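Local coordinates for protein glycogen synthase (Cyanobacterium sp. CLg1, PDB 6GNF) that belongs to the bacterial glycogen and starch synthase family of two-domain GT-B glycosyltransferases and holds ADP and a glycan, at residues S94-G98 / V99-W103; T113-V116 / N117-Y121; L219-K222 / Y223-D226; I246-P249 / E250-M254. All coordinates share one frame; numbering follows the deposited sequence.

Contact 1: residues S94-G98 / V99-W103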
loop_
_atom_site.group_PDB
_atom_site.type_symbol
_atom_site.label_atom_id
_atom_site.label_comp_id
_atom_site.label_asym_id
_atom_site.label_seq_id
_atom_site.Cartn_x
_atom_site.Cartn_y
_atom_site.Cartn_z
ATOM N N SER A 94 13.354 -14.032 -11.895
ATOM C CA SER A 94 12.502 -13.905 -13.074
ATOM C C SER A 94 12.717 -12.552 -13.731
ATOM O O SER A 94 13.254 -11.639 -13.104
ATOM C CB SER A 94 11.021 -14.157 -12.753
ATOM O OG SER A 94 10.533 -13.342 -11.709
ATOM N N TYR A 95 12.379 -12.470 -15.016
ATOM C CA TYR A 95 12.639 -11.277 -15.809
ATOM C C TYR A 95 11.416 -10.937 -16.620
ATOM O O TYR A 95 10.868 -11.778 -17.312
ATOM C CB TYR A 95 13.902 -11.469 -16.662
ATOM C CG TYR A 95 14.287 -10.245 -17.459
ATOM C CD1 TYR A 95 13.676 -9.969 -18.668
ATOM C CD2 TYR A 95 15.226 -9.336 -16.980
ATOM C CE1 TYR A 95 14.004 -8.836 -19.393
ATOM C CE2 TYR A 95 15.573 -8.215 -17.710
ATOM C CZ TYR A 95 14.982 -7.993 -18.929
ATOM O OH TYR A 95 15.254 -6.860 -19.662
ATOM N N LYS A 96 10.892 -9.730 -16.432
ATOM C CA LYS A 96 9.637 -9.353 -17.065
ATOM C C LYS A 96 9.543 -7.851 -17.333
ATOM O O LYS A 96 9.699 -7.045 -16.410
ATOM C CB LYS A 96 8.474 -9.790 -16.177
ATOM C CG LYS A 96 7.218 -10.164 -16.942
ATOM C CD LYS A 96 6.099 -10.572 -15.995
ATOM C CE LYS A 96 5.434 -9.363 -15.353
ATOM N NZ LYS A 96 5.279 -9.522 -13.881
ATOM N N LYS A 97 9.181 -7.503 -18.570
ATOM C CA LYS A 97 9.033 -6.115 -18.990
ATOM C C LYS A 97 10.216 -5.253 -18.567
ATOM O O LYS A 97 10.021 -4.204 -17.934
ATOM C CB LYS A 97 7.747 -5.532 -18.411
ATOM C CG LYS A 97 6.478 -6.114 -18.997
ATOM C CD LYS A 97 5.293 -5.661 -18.170
ATOM C CE LYS A 97 4.012 -5.599 -18.983
ATOM N NZ LYS A 97 3.624 -6.926 -19.528
ATOM N N GLY A 98 11.420 -5.744 -18.850
ATOM C CA GLY A 98 12.636 -5.006 -18.590
ATOM C C GLY A 98 13.054 -4.910 -17.139
ATOM O O GLY A 98 13.964 -4.149 -16.833
ATOM N N VAL A 99 12.375 -5.625 -16.235
ATOM C CA VAL A 99 12.710 -5.601 -14.808
ATOM C C VAL A 99 13.083 -6.996 -14.298
ATOM O O VAL A 99 12.364 -7.971 -14.574
ATOM C CB VAL A 99 11.531 -5.087 -13.951
ATOM C CG1 VAL A 99 11.933 -4.985 -12.488
ATOM C CG2 VAL A 99 11.044 -3.730 -14.450
ATOM N N ASP A 100 14.176 -7.064 -13.532
ATOM C CA ASP A 100 14.600 -8.288 -12.854
ATOM C C ASP A 100 13.910 -8.403 -11.506
ATOM O O ASP A 100 13.964 -7.490 -10.690
ATOM C CB ASP A 100 16.108 -8.283 -12.619
ATOM C CG ASP A 100 16.889 -8.339 -13.910
ATOM O OD1 ASP A 100 17.097 -9.472 -14.417
ATOM O OD2 ASP A 100 17.258 -7.296 -14.484
ATOM N N HIS A 101 13.283 -9.549 -11.262
ATOM C CA HIS A 101 12.691 -9.836 -9.967
ATOM C C HIS A 101 13.506 -10.940 -9.338
ATOM O O HIS A 101 13.672 -12.016 -9.913
ATOM C CB HIS A 101 11.240 -10.263 -10.130
ATOM C CG HIS A 101 10.412 -9.255 -10.854
ATOM N ND1 HIS A 101 10.185 -7.990 -10.359
ATOM C CD2 HIS A 101 9.777 -9.315 -12.044
ATOM C CE1 HIS A 101 9.431 -7.319 -11.212
ATOM N NE2 HIS A 101 9.171 -8.098 -12.241
ATOM N N ILE A 102 14.130 -10.615 -8.214
ATOM C CA ILE A 102 14.937 -11.558 -7.474
ATOM C C ILE A 102 14.138 -11.980 -6.255
ATOM O O ILE A 102 13.600 -11.142 -5.524
ATOM C CB ILE A 102 16.255 -10.915 -7.001
ATOM C CG1 ILE A 102 16.971 -10.198 -8.159
ATOM C CG2 ILE A 102 17.148 -11.952 -6.340
ATOM C CD1 ILE A 102 17.202 -11.058 -9.361
ATOM N N TRP A 103 14.083 -13.282 -6.015
ATOM C CA TRP A 103 13.301 -13.823 -4.920
ATOM C C TRP A 103 14.197 -14.565 -3.948
ATOM O O TRP A 103 14.930 -15.482 -4.321
ATOM C CB TRP A 103 12.260 -14.786 -5.457
ATOM C CG TRP A 103 11.473 -14.246 -6.596
ATOM C CD1 TRP A 103 11.583 -14.607 -7.898
ATOM C CD2 TRP A 103 10.446 -13.249 -6.538
ATOM N NE1 TRP A 103 10.682 -13.909 -8.662
ATOM C CE2 TRP A 103 9.962 -13.080 -7.852
ATOM C CE3 TRP A 103 9.872 -12.506 -5.507
ATOM C CZ2 TRP A 103 8.955 -12.183 -8.169
ATOM C CZ3 TRP A 103 8.852 -11.601 -5.822
ATOM C CH2 TRP A 103 8.409 -11.446 -7.142
HETATM O O HOH W 1 8.009 -6.656 -14.200
#
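S94 meets H101 and W103 from the neighbouring strand. The W103 indole NE1 donates to S94 OG at 3.1 Å, and the hydroxyl lies close to the plane of the indole. S94 OG sits between its own backbone N and carbonyl carbon (chi1 54°). This places it 3.5 Å from H101 CB. Beneath these side chains, S94 and H101 exchange two backbone bonds: S94 N to H101 O and H101 N to S94 O, each 2.8 Å. Y95 and D100 pair on the other face of the sheet. D100 OD1 comes in at the edge of the Y95 ring, 3.2 Å from Y95 CD2, with the carboxylate turned 66° from the ring. These residues form the end of a tight antiparallel beta hairpin. K97 and G98 are the corner residues of a type I' turn, both with positive phi. The turn is closed by K96 N to V99 O and V99 N to K96 O, both 3.0 Å. A water donates to K96 O at 2.8 Å and is hydrogen-bonded to H101 NE2 at 2.7 Å, in the plane of the imidazole. T60 OG1, on strand 57-63, bonds H101 ND1, so the ring is gripped at both nitrogens. D100 OD1 is bonded by H93 NE2, just before S94 on the same strand, and by G153 N. The Y34 ring meets both H101 and W103, and Y68 meets W103.

Contact 2: residues T113-V116 / N117-Y121. With GLC (alpha-D-glucopyranose), chain D.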
loop_
_atom_site.group_PDB
_atom_site.type_symbol
_atom_site.label_atom_id
_atom_site.label_comp_id
_atom_site.label_asym_id
_atom_site.label_seq_id
_atom_site.Cartn_x
_atom_site.Cartn_y
_atom_site.Cartn_z
ATOM N N THR A 113 2.674 -21.381 4.719
ATOM C CA THR A 113 1.366 -21.890 4.329
ATOM C C THR A 113 1.452 -22.474 2.908
ATOM O O THR A 113 2.222 -21.971 2.080
ATOM C CB THR A 113 0.286 -20.776 4.415
ATOM O OG1 THR A 113 -1.002 -21.315 4.087
ATOM C CG2 THR A 113 0.610 -19.599 3.479
ATOM N N PRO A 114 0.681 -23.548 2.627
ATOM C CA PRO A 114 0.577 -24.028 1.242
ATOM C C PRO A 114 -0.262 -23.106 0.326
ATOM O O PRO A 114 -0.153 -23.200 -0.898
ATOM C CB PRO A 114 -0.081 -25.407 1.390
ATOM C CG PRO A 114 -0.804 -25.356 2.692
ATOM C CD PRO A 114 -0.001 -24.448 3.578
ATOM N N LEU A 115 -1.071 -22.221 0.914
ATOM C CA LEU A 115 -1.909 -21.286 0.147
ATOM C C LEU A 115 -1.070 -20.227 -0.586
ATOM O O LEU A 115 -0.075 -19.726 -0.054
ATOM C CB LEU A 115 -2.944 -20.603 1.059
ATOM C CG LEU A 115 -4.088 -21.470 1.605
ATOM C CD1 LEU A 115 -4.767 -20.792 2.786
ATOM C CD2 LEU A 115 -5.110 -21.791 0.523
ATOM N N VAL A 116 -1.491 -19.898 -1.808
ATOM C CA VAL A 116 -0.742 -18.991 -2.686
ATOM C C VAL A 116 -1.095 -17.511 -2.448
ATOM O O VAL A 116 -2.269 -17.126 -2.499
ATOM C CB VAL A 116 -0.919 -19.362 -4.188
ATOM C CG1 VAL A 116 -0.524 -20.814 -4.430
ATOM C CG2 VAL A 116 -2.346 -19.110 -4.681
ATOM N N ASN A 117 -0.068 -16.696 -2.179
ATOM C CA ASN A 117 -0.225 -15.251 -1.927
ATOM C C ASN A 117 -1.193 -14.935 -0.774
ATOM O O ASN A 117 -2.063 -14.067 -0.893
ATOM C CB ASN A 117 -0.653 -14.516 -3.213
ATOM C CG ASN A 117 -0.448 -13.001 -3.135
ATOM O OD1 ASN A 117 -0.215 -12.427 -2.064
ATOM N ND2 ASN A 117 -0.561 -12.348 -4.276
ATOM N N LYS A 118 -1.046 -15.663 0.331
ATOM C CA LYS A 118 -1.854 -15.435 1.530
ATOM C C LYS A 118 -0.962 -15.557 2.754
ATOM O O LYS A 118 0.030 -16.297 2.736
ATOM C CB LYS A 118 -3.007 -16.445 1.630
ATOM C CG LYS A 118 -3.513 -16.972 0.295
ATOM C CD LYS A 118 -4.910 -17.559 0.395
ATOM C CE LYS A 118 -5.971 -16.474 0.312
ATOM N NZ LYS A 118 -7.320 -17.064 0.127
ATOM N N LYS A 119 -1.306 -14.816 3.805
ATOM C CA LYS A 119 -0.605 -14.906 5.089
ATOM C C LYS A 119 0.894 -14.600 4.962
ATOM O O LYS A 119 1.750 -15.373 5.406
ATOM C CB LYS A 119 -0.844 -16.282 5.724
ATOM C CG LYS A 119 -2.317 -16.571 5.976
ATOM C CD LYS A 119 -2.594 -18.055 6.110
ATOM C CE LYS A 119 -4.088 -18.319 6.110
ATOM N NZ LYS A 119 -4.403 -19.771 6.214
ATOM N N LEU A 120 1.187 -13.465 4.335
ATOM C CA LEU A 120 2.550 -12.952 4.228
ATOM C C LEU A 120 3.110 -12.525 5.599
ATOM O O LEU A 120 4.265 -12.813 5.915
ATOM C CB LEU A 120 2.617 -11.757 3.259
ATOM C CG LEU A 120 2.698 -12.043 1.753
ATOM C CD1 LEU A 120 1.536 -12.889 1.244
ATOM C CD2 LEU A 120 2.775 -10.729 0.990
ATOM N N TYR A 121 2.284 -11.850 6.406
ATOM C CA TYR A 121 2.740 -11.233 7.664
ATOM C C TYR A 121 2.323 -11.992 8.930
ATOM O O TYR A 121 2.911 -11.785 9.995
ATOM C CB TYR A 121 2.262 -9.776 7.738
ATOM C CG TYR A 121 2.661 -8.980 6.518
ATOM C CD1 TYR A 121 3.995 -8.667 6.266
ATOM C CD2 TYR A 121 1.712 -8.566 5.593
ATOM C CE1 TYR A 121 4.369 -7.960 5.129
ATOM C CE2 TYR A 121 2.079 -7.854 4.464
ATOM C CZ TYR A 121 3.406 -7.557 4.233
ATOM O OH TYR A 121 3.742 -6.851 3.102
HETATM C C1 GLC D . 0.666 -5.927 8.443
HETATM C C2 GLC D . 2.041 -5.416 7.984
HETATM C C3 GLC D . 1.868 -4.126 7.187
HETATM C C4 GLC D . 0.909 -4.358 6.023
HETATM C C5 GLC D . -0.439 -4.830 6.586
HETATM C C6 GLC D . -1.528 -5.028 5.521
HETATM O O2 GLC D . 2.895 -5.156 9.103
HETATM O O3 GLC D . 3.120 -3.636 6.708
HETATM O O4 GLC D . 0.791 -3.127 5.300
HETATM O O5 GLC D . -0.228 -6.047 7.321
HETATM O O6 GLC D . -1.176 -6.041 4.565
HETATM O O HOH W 2 1.834 -17.482 0.451
#
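T113, L115, K118 and K119 pack together at the outer end of a surface loop that leads into the glycan pocket at Y121. T113 CG2 touches K118 O at 3.4 Å. The T113 hydroxyl lies anti to its backbone N (chi1 -177°) and accepts a weak bond from L115 N at 3.3 Å, as in an ST turn. The aliphatic part of K118 runs past L115, with K118 CD 3.7 Å from L115 CB. K119 is extended beyond CG, and its NZ reaches L115 CD1 at 3.6 Å. A water can donate to L115 O (3.0 Å) and K118 O (3.1 Å), though it has more acceptors around it than protons. The chain bends at N117 and K119, both with positive phi. D66 and K36 bind N117. Further along, Y121 presents one ring face to the alpha-D-glucopyranose. Sugar C2 stands 3.9 Å above that ring plane, offset toward the rim, and L120 CB lies over the opposite face. Between side chains the bend is held by aliphatic contact, and its backbone by the water and the bonds to N117. T29 and E30 bind Y121 OH and probably help to hold the ring against the sugar.

Contact 3: residues L219-K222 / Y223-D226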
loop_
_atom_site.group_PDB
_atom_site.type_symbol
_atom_site.label_atom_id
_atom_site.label_comp_id
_atom_site.label_asym_id
_atom_site.label_seq_id
_atom_site.Cartn_x
_atom_site.Cartn_y
_atom_site.Cartn_z
ATOM N N LEU A 219 23.348 -6.493 15.301
ATOM C CA LEU A 219 23.944 -5.193 15.106
ATOM C C LEU A 219 24.620 -4.771 16.394
ATOM O O LEU A 219 24.114 -5.043 17.487
ATOM C CB LEU A 219 22.875 -4.178 14.740
ATOM C CG LEU A 219 22.284 -4.287 13.345
ATOM C CD1 LEU A 219 21.041 -3.425 13.245
ATOM C CD2 LEU A 219 23.299 -3.876 12.287
ATOM N N PRO A 220 25.744 -4.055 16.276
ATOM C CA PRO A 220 26.408 -3.566 17.468
ATOM C C PRO A 220 25.637 -2.436 18.150
ATOM O O PRO A 220 24.650 -1.939 17.606
ATOM C CB PRO A 220 27.761 -3.090 16.944
ATOM C CG PRO A 220 27.522 -2.750 15.519
ATOM C CD PRO A 220 26.411 -3.623 15.035
ATOM N N ALA A 221 26.056 -2.102 19.364
ATOM C CA ALA A 221 25.334 -1.173 20.203
ATOM C C ALA A 221 25.359 0.254 19.673
ATOM O O ALA A 221 24.585 1.076 20.154
ATOM C CB ALA A 221 25.881 -1.211 21.623
ATOM N N LYS A 222 26.226 0.559 18.708
ATOM C CA LYS A 222 26.253 1.912 18.152
ATOM C C LYS A 222 24.948 2.273 17.446
ATOM O O LYS A 222 24.673 3.438 17.249
ATOM C CB LYS A 222 27.446 2.125 17.217
ATOM C CG LYS A 222 27.403 1.317 15.943
ATOM C CD LYS A 222 28.725 1.389 15.202
ATOM C CE LYS A 222 28.850 2.668 14.392
ATOM N NZ LYS A 222 30.149 2.673 13.659
ATOM N N TYR A 223 24.144 1.285 17.057
ATOM C CA TYR A 223 22.837 1.563 16.445
ATOM C C TYR A 223 21.670 1.553 17.442
ATOM O O TYR A 223 20.514 1.736 17.054
ATOM C CB TYR A 223 22.570 0.585 15.312
ATOM C CG TYR A 223 23.622 0.656 14.236
ATOM C CD1 TYR A 223 23.607 1.665 13.276
ATOM C CD2 TYR A 223 24.647 -0.266 14.195
ATOM C CE1 TYR A 223 24.588 1.735 12.295
ATOM C CE2 TYR A 223 25.624 -0.204 13.224
ATOM C CZ TYR A 223 25.591 0.795 12.278
ATOM O OH TYR A 223 26.583 0.808 11.328
ATOM N N LEU A 224 21.974 1.353 18.720
ATOM C CA LEU A 224 20.952 1.180 19.739
ATOM C C LEU A 224 20.138 2.452 19.941
ATOM O O LEU A 224 18.914 2.407 20.071
ATOM C CB LEU A 224 21.592 0.787 21.063
ATOM C CG LEU A 224 21.094 -0.483 21.731
ATOM C CD1 LEU A 224 21.796 -0.621 23.077
ATOM C CD2 LEU A 224 19.585 -0.463 21.898
ATOM N N SER A 225 20.830 3.582 19.976
ATOM C CA SER A 225 20.176 4.866 20.123
ATOM C C SER A 225 19.218 5.187 18.969
ATOM O O SER A 225 18.124 5.699 19.201
ATOM C CB SER A 225 21.220 5.970 20.265
ATOM O OG SER A 225 20.601 7.236 20.240
ATOM N N ASP A 226 19.631 4.892 17.740
ATOM C CA ASP A 226 18.782 5.107 16.565
ATOM C C ASP A 226 17.517 4.238 16.624
ATOM O O ASP A 226 16.437 4.679 16.252
ATOM C CB ASP A 226 19.540 4.790 15.277
ATOM C CG ASP A 226 20.612 5.807 14.939
ATOM O OD1 ASP A 226 20.568 6.952 15.428
ATOM O OD2 ASP A 226 21.513 5.441 14.152
HETATM O O HOH W 3 23.640 3.525 20.469
HETATM O O HOH W 4 22.435 4.641 17.321
#
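The Y223 ring lies alongside the side chains of K222 and P220. K222 CG lies over one face of the Y223 ring, 3.9 Å from its centroid and 27° off the normal, a CH-pi contact. The two side chains run side by side in the same direction. K222 CG takes the position between its backbone N and carbonyl carbon (chi1 67°), which brings the methylene over the ring. P220 CD meets the ring at its edge. The phenol end runs to helix 177-186, where Y223 OH is hydrogen-bonded to E183, and the ring also touches L179 and K182 there. A221 makes a looser contact, its CB 4.4 Å from L224 CD1. In the backbone, Y223 N gives a weak bond to P220 O at 3.3 Å. L224 N gives a shorter one to A221 O at 3.0 Å, from above the carbonyl plane. A221 O also receives a bond from a water at 2.6 Å, and this water accepts from S225 N at 2.9 Å. A second water links K222 O to D226 N in the same way. The arrangement is that of a 3-10 turn leading into a short helix, with waters bridging its first i to i+4 pairs.

Contact 4: residues I246-P249 / E250-M254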
loop_
_atom_site.group_PDB
_atom_site.type_symbol
_atom_site.label_atom_id
_atom_site.label_comp_id
_atom_site.label_asym_id
_atom_site.label_seq_id
_atom_site.Cartn_x
_atom_site.Cartn_y
_atom_site.Cartn_z
ATOM N N ILE A 246 -1.089 -3.625 23.207
ATOM C CA ILE A 246 -0.720 -3.243 24.571
ATOM C C ILE A 246 -0.605 -1.722 24.691
ATOM O O ILE A 246 0.426 -1.136 24.344
ATOM C CB ILE A 246 0.610 -3.894 25.030
ATOM C CG1 ILE A 246 0.564 -5.420 24.860
ATOM C CG2 ILE A 246 0.911 -3.529 26.483
ATOM C CD1 ILE A 246 1.906 -6.104 25.037
ATOM N N THR A 247 -1.683 -1.092 25.160
ATOM C CA THR A 247 -1.652 0.307 25.599
ATOM C C THR A 247 -1.124 0.315 27.037
ATOM O O THR A 247 -1.215 -0.694 27.739
ATOM C CB THR A 247 -3.047 0.980 25.483
ATOM O OG1 THR A 247 -3.233 1.462 24.147
ATOM C CG2 THR A 247 -3.212 2.162 26.440
ATOM N N SER A 248 -0.547 1.438 27.460
ATOM C CA SER A 248 -0.014 1.571 28.815
ATOM C C SER A 248 -0.296 2.966 29.386
ATOM O O SER A 248 -0.355 3.937 28.628
ATOM C CB SER A 248 1.489 1.296 28.787
ATOM O OG SER A 248 2.100 1.560 30.033
ATOM N N PRO A 249 -0.496 3.069 30.720
ATOM C CA PRO A 249 -0.542 4.402 31.322
ATOM C C PRO A 249 0.826 5.097 31.264
ATOM O O PRO A 249 0.887 6.318 31.116
ATOM C CB PRO A 249 -0.968 4.129 32.774
ATOM C CG PRO A 249 -0.598 2.711 33.033
ATOM C CD PRO A 249 -0.732 2.005 31.716
ATOM N N GLU A 250 1.904 4.317 31.361
ATOM C CA GLU A 250 3.272 4.839 31.297
ATOM C C GLU A 250 3.847 4.676 29.899
ATOM O O GLU A 250 3.440 3.771 29.170
ATOM C CB GLU A 250 4.186 4.094 32.280
ATOM C CG GLU A 250 3.598 3.854 33.662
ATOM C CD GLU A 250 3.250 5.137 34.393
ATOM O OE1 GLU A 250 2.873 5.054 35.585
ATOM O OE2 GLU A 250 3.357 6.227 33.787
ATOM N N PRO A 251 4.807 5.543 29.518
ATOM C CA PRO A 251 5.529 5.310 28.269
ATOM C C PRO A 251 6.679 4.312 28.467
ATOM O O PRO A 251 7.556 4.538 29.293
ATOM C CB PRO A 251 6.041 6.703 27.896
ATOM C CG PRO A 251 6.128 7.451 29.195
ATOM C CD PRO A 251 5.339 6.711 30.243
ATOM N N MET A 252 6.657 3.218 27.710
ATOM C CA MET A 252 7.608 2.127 27.887
ATOM C C MET A 252 8.656 2.122 26.770
ATOM O O MET A 252 8.417 2.602 25.658
ATOM C CB MET A 252 6.874 0.783 27.945
ATOM C CG MET A 252 6.247 0.343 26.626
ATOM S SD MET A 252 5.061 -1.027 26.808
ATOM C CE MET A 252 3.496 -0.183 26.608
ATOM N N TYR A 253 9.808 1.536 27.068
ATOM C CA TYR A 253 10.925 1.512 26.139
ATOM C C TYR A 253 10.804 0.341 25.173
ATOM O O TYR A 253 10.399 -0.739 25.568
ATOM C CB TYR A 253 12.239 1.429 26.907
ATOM C CG TYR A 253 13.426 1.239 26.003
ATOM C CD1 TYR A 253 13.888 2.279 25.210
ATOM C CD2 TYR A 253 14.074 0.002 25.912
ATOM C CE1 TYR A 253 14.975 2.102 24.366
ATOM C CE2 TYR A 253 15.164 -0.184 25.062
ATOM C CZ TYR A 253 15.616 0.867 24.297
ATOM O OH TYR A 253 16.690 0.702 23.442
ATOM N N MET A 254 11.155 0.568 23.910
ATOM C CA MET A 254 11.147 -0.490 22.893
ATOM C C MET A 254 12.006 -0.093 21.691
ATOM O O MET A 254 12.637 0.968 21.705
ATOM C CB MET A 254 9.713 -0.803 22.448
ATOM C CG MET A 254 8.993 0.334 21.736
ATOM S SD MET A 254 7.202 0.081 21.498
ATOM C CE MET A 254 6.592 0.148 23.176
#
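The chain turns a corner at P249 and E250, so S248 before the corner comes to face the E250 carbonyl and, beyond it, M252. S248 OG donates to E250 O at 2.7 Å. The hydroxyl is only slightly tilted from the carbonyl plane, and the C=O...OG angle is 125°. The bond spans just two residues and ties the inside of the corner. S248 OG is anti to its backbone N (chi1 173°), and this directs it across the bend. The methyl end of M252 packs against the serine. M252 CE lies 3.3 Å from S248 CB, tighter than a usual carbon contact. The same methyl is 4.2 Å from I246 CG2 and 3.9 Å from I246 O. The M252 chain bends at its last torsion (chi3 105°), which turns CE back toward the first arm. On the outside of the corner E250 bends at chi2, and its side chain passes the P249 carbonyl carbon, with E250 CG 3.9 Å from P249 C. Beyond the corner each arm has its own partner strand. I246 bonds through its backbone to A234, while M252 and M254 bond to T231 and F229. The corner is an exposed link between two small antiparallel sheets: 246-248 pairs with 233-234, and 251-256 lies between 208-209 and 228-231.

How the contacts relate
The four contacts follow one another along the chain. Each is local, and none encloses or crosses another. All four belong to the starch synthase catalytic region. Contact 1 closes the hairpin between strands 85-96 and 99-105 of the large mixed sheet. The chain then passes helix 107-110 and makes the loop of contact 2, which enters the glycan pocket, about 9 Å from contact 1 between nearest atoms. Contact 3 starts helix 224-227 and packs on helix 177-186. Contact 4 turns between two small sheets. These last two touch, L224 CD2 lying 3.5 Å from Y253 OH, and S228 OG bonds both L224 O and Y253 OH. Contacts 1 and 4 lie on opposite sides of the chain's centre.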